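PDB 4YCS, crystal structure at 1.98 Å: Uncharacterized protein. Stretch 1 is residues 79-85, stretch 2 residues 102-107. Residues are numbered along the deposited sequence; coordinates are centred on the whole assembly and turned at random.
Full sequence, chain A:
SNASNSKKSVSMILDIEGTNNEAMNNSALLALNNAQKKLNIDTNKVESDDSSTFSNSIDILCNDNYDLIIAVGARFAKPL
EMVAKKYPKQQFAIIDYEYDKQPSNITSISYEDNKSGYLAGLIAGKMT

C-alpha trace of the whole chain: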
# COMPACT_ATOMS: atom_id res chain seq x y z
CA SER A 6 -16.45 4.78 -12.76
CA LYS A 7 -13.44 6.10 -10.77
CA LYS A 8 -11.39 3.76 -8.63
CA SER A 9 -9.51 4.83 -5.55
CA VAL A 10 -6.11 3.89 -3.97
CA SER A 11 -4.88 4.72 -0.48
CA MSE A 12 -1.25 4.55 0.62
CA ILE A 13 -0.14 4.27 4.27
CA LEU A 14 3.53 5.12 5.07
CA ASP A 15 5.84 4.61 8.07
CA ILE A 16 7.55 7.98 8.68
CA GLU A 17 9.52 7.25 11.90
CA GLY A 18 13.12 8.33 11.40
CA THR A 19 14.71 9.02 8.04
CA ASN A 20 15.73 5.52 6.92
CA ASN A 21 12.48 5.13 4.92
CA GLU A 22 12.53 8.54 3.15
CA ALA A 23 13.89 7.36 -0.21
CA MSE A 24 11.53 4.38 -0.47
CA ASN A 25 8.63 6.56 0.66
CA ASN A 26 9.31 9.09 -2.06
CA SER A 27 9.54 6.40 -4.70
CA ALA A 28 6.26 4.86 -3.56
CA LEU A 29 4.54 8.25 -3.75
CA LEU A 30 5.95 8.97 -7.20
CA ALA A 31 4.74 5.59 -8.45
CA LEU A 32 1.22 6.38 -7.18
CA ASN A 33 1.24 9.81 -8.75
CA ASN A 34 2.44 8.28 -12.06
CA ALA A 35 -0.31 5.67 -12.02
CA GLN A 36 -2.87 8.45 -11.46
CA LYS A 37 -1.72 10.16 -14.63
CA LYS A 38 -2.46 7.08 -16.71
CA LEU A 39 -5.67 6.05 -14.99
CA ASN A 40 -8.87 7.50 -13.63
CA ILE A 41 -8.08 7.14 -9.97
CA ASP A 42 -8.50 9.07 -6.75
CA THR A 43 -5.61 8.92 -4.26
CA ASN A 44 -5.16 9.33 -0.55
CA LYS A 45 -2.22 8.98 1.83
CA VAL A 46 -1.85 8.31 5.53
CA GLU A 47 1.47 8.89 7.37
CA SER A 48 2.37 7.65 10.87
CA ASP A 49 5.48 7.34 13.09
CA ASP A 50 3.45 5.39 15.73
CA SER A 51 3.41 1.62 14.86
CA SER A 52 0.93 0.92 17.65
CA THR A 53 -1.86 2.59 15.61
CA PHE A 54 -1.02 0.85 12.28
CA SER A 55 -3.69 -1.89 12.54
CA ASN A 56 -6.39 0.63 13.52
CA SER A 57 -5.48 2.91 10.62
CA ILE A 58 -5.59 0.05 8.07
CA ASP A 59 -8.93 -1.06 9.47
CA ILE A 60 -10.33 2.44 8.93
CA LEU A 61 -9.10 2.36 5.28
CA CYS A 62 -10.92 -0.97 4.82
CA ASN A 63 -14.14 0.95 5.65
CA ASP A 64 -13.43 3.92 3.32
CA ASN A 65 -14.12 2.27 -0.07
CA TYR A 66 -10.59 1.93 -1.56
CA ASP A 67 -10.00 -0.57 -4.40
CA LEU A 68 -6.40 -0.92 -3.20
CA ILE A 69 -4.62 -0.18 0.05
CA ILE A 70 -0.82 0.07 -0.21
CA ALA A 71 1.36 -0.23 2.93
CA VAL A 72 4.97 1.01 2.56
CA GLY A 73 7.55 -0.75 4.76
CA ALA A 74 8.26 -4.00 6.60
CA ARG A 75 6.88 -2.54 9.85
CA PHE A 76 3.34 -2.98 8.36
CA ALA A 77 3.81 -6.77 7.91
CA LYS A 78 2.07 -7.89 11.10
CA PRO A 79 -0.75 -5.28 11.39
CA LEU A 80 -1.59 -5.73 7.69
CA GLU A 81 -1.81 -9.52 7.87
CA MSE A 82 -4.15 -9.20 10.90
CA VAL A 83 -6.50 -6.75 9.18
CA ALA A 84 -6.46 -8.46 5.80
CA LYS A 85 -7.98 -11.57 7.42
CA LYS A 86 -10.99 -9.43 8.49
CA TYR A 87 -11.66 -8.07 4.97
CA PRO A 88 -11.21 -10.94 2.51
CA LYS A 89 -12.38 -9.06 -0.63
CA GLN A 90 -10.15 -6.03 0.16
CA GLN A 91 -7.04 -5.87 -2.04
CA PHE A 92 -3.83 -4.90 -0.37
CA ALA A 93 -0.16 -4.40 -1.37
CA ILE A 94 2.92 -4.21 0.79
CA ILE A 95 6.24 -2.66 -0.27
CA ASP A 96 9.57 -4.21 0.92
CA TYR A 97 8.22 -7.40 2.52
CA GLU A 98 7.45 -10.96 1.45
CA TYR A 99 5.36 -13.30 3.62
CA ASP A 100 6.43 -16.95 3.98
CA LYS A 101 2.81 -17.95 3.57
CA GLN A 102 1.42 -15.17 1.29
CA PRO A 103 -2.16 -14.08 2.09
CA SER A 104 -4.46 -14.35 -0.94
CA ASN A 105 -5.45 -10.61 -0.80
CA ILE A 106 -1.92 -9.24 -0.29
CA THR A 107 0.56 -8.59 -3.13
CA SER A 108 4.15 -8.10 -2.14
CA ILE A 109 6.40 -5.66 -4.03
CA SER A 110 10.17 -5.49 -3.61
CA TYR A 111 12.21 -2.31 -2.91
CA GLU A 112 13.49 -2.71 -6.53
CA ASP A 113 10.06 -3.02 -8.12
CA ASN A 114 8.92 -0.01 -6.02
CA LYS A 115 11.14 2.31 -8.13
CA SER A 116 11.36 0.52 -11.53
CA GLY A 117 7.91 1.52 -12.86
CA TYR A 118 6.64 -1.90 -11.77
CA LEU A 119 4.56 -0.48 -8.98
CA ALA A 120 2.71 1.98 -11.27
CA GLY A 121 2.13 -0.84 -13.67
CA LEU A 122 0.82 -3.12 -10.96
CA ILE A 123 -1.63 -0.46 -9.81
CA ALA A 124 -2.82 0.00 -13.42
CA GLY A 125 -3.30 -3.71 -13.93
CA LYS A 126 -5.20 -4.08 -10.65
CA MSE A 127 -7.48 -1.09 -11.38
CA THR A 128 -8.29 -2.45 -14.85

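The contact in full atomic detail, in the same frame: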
# COMPACT_ATOMS: atom_id res chain seq x y z
N PRO A 79 0.58 -5.89 11.31
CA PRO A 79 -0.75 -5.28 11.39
C PRO A 79 -1.56 -5.44 10.11
O PRO A 79 -2.77 -5.53 10.19
CB PRO A 79 -0.47 -3.81 11.69
CG PRO A 79 0.95 -3.62 11.31
CD PRO A 79 1.65 -4.91 11.57
N LEU A 80 -0.90 -5.53 8.97
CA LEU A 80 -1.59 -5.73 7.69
C LEU A 80 -2.13 -7.14 7.54
O LEU A 80 -3.25 -7.33 7.06
CB LEU A 80 -0.68 -5.41 6.51
CG LEU A 80 -1.28 -5.55 5.11
CD1 LEU A 80 -2.22 -4.36 4.85
CD2 LEU A 80 -0.17 -5.62 4.05
N GLU A 81 -1.35 -8.13 7.92
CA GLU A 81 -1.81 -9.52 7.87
C GLU A 81 -3.05 -9.72 8.75
O GLU A 81 -4.03 -10.34 8.33
CB GLU A 81 -0.71 -10.46 8.32
CG GLU A 81 -1.12 -11.92 8.23
CD GLU A 81 0.03 -12.90 8.39
OE1 GLU A 81 1.09 -12.53 8.97
OE2 GLU A 81 -0.14 -14.05 7.93
N MSE A 82 -3.01 -9.19 9.96
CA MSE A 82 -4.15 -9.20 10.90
C MSE A 82 -5.42 -8.61 10.31
O MSE A 82 -6.50 -9.19 10.45
CB MSE A 82 -3.75 -8.40 12.14
CG MSE A 82 -4.75 -8.50 13.30
SE MSE A 82 -4.38 -7.14 14.71
CE MSE A 82 -6.07 -6.14 14.49
N VAL A 83 -5.32 -7.44 9.67
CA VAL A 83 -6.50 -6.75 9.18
C VAL A 83 -7.01 -7.39 7.87
O VAL A 83 -8.19 -7.47 7.62
CB VAL A 83 -6.23 -5.26 9.04
CG1 VAL A 83 -7.42 -4.54 8.41
CG2 VAL A 83 -5.90 -4.64 10.39
N ALA A 84 -6.10 -7.83 7.03
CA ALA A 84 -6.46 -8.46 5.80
C ALA A 84 -7.32 -9.72 5.96
O ALA A 84 -8.12 -10.04 5.07
CB ALA A 84 -5.21 -8.80 5.01
N LYS A 85 -7.12 -10.44 7.07
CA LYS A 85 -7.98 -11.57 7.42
C LYS A 85 -9.42 -11.15 7.65
O LYS A 85 -10.33 -11.96 7.39
CB LYS A 85 -7.49 -12.23 8.72
CG LYS A 85 -6.20 -13.02 8.59
CD LYS A 85 -5.97 -13.81 9.89
CE LYS A 85 -4.51 -14.19 10.09
NZ LYS A 85 -4.18 -15.43 9.34
N GLN A 102 2.07 -16.37 1.88
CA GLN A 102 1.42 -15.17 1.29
C GLN A 102 -0.11 -15.15 1.36
O GLN A 102 -0.77 -15.97 0.73
CB GLN A 102 1.86 -14.98 -0.18
CG GLN A 102 1.59 -13.57 -0.73
CD GLN A 102 2.52 -12.50 -0.16
OE1 GLN A 102 3.60 -12.79 0.32
NE2 GLN A 102 2.10 -11.25 -0.23
N PRO A 103 -0.69 -14.18 2.07
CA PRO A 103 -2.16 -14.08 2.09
C PRO A 103 -2.74 -13.79 0.69
O PRO A 103 -2.14 -13.06 -0.10
CB PRO A 103 -2.43 -12.96 3.09
CG PRO A 103 -1.17 -12.84 3.89
CD PRO A 103 -0.06 -13.19 2.96
N SER A 104 -3.88 -14.39 0.40
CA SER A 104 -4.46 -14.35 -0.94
C SER A 104 -4.82 -12.91 -1.40
O SER A 104 -4.91 -12.67 -2.61
CB SER A 104 -5.70 -15.25 -1.00
OG SER A 104 -6.67 -14.84 -0.05
N ASN A 105 -5.07 -12.00 -0.46
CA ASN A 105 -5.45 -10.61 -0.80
C ASN A 105 -4.30 -9.62 -0.62
O ASN A 105 -4.53 -8.40 -0.60
CB ASN A 105 -6.73 -10.16 -0.04
CG ASN A 105 -6.60 -10.21 1.46
OD1 ASN A 105 -5.64 -10.72 2.02
ND2 ASN A 105 -7.58 -9.67 2.12
N ILE A 106 -3.07 -10.12 -0.47
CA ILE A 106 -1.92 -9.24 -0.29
C ILE A 106 -0.86 -9.53 -1.33
O ILE A 106 -0.35 -10.63 -1.41
CB ILE A 106 -1.29 -9.31 1.12
CG1 ILE A 106 -2.32 -8.98 2.20
CG2 ILE A 106 -0.10 -8.39 1.20
CD1 ILE A 106 -1.77 -8.93 3.64
N THR A 107 -0.52 -8.50 -2.12
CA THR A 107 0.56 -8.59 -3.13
C THR A 107 1.77 -7.92 -2.56
O THR A 107 1.68 -6.79 -2.07
CB THR A 107 0.17 -7.87 -4.43
OG1 THR A 107 -1.04 -8.43 -4.93
CG2 THR A 107 1.24 -8.02 -5.49

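This is a small helix-to-turn contact, 234 Å² counted over both sides, in which one isoleucine packs across successive turns of a helix and one asparagine side chain ties the helix backbone to the turn.

The apolar part centres on I106, which ends the turn and begins the strand and gives up the largest area of any residue here (62 Å²); it, L80 and A84 are all buried, so hydrocarbon side chains suit these places. Its CA-to-CB bond points toward the helix, and with chi1 m and chi2 t the chain extends so that CD1 reaches three residues at once. CD1 lies 3.7 Å from CD2 of L80 and 3.7 Å from CB of A84, and it comes within 4.3 Å of CA of E81. L80 and A84 are four residues apart, joined by the backbone hydrogen bond from A84 N to L80 O (2.9 Å), so they present neighbouring surfaces on one side of the helix. The leucine leaves its backbone sideways, yet its end bends nearer; the alanine points directly toward the turn, and its methyl fits between OD1 of N105 (3.6 Å from CB of A84) and CD1 of I106, where the CA atoms of A84 and N105 are 7.0 Å apart.

The polar part is a single hydrogen bond. ND2 of N105 donates to the backbone O of A84 at 3.0 Å, with a nearly straight angle of 160°. An amide suits this place because it can offer an N-H to a carbonyl near the end of the stretch while the residue stays buried.

Both N105 and I106 belong to one turn. P103 to I106 form a type I beta turn, closed by I106 N to P103 O at 3.1 Å, and Q102, the residue before the turn, spans it, its NE2 donating to O of I106 at 2.8 Å. CG of P103 lies 4.3 Å from OE2 of the extended, partly exposed E81, a loose contact that covers proline surface without a polar bond.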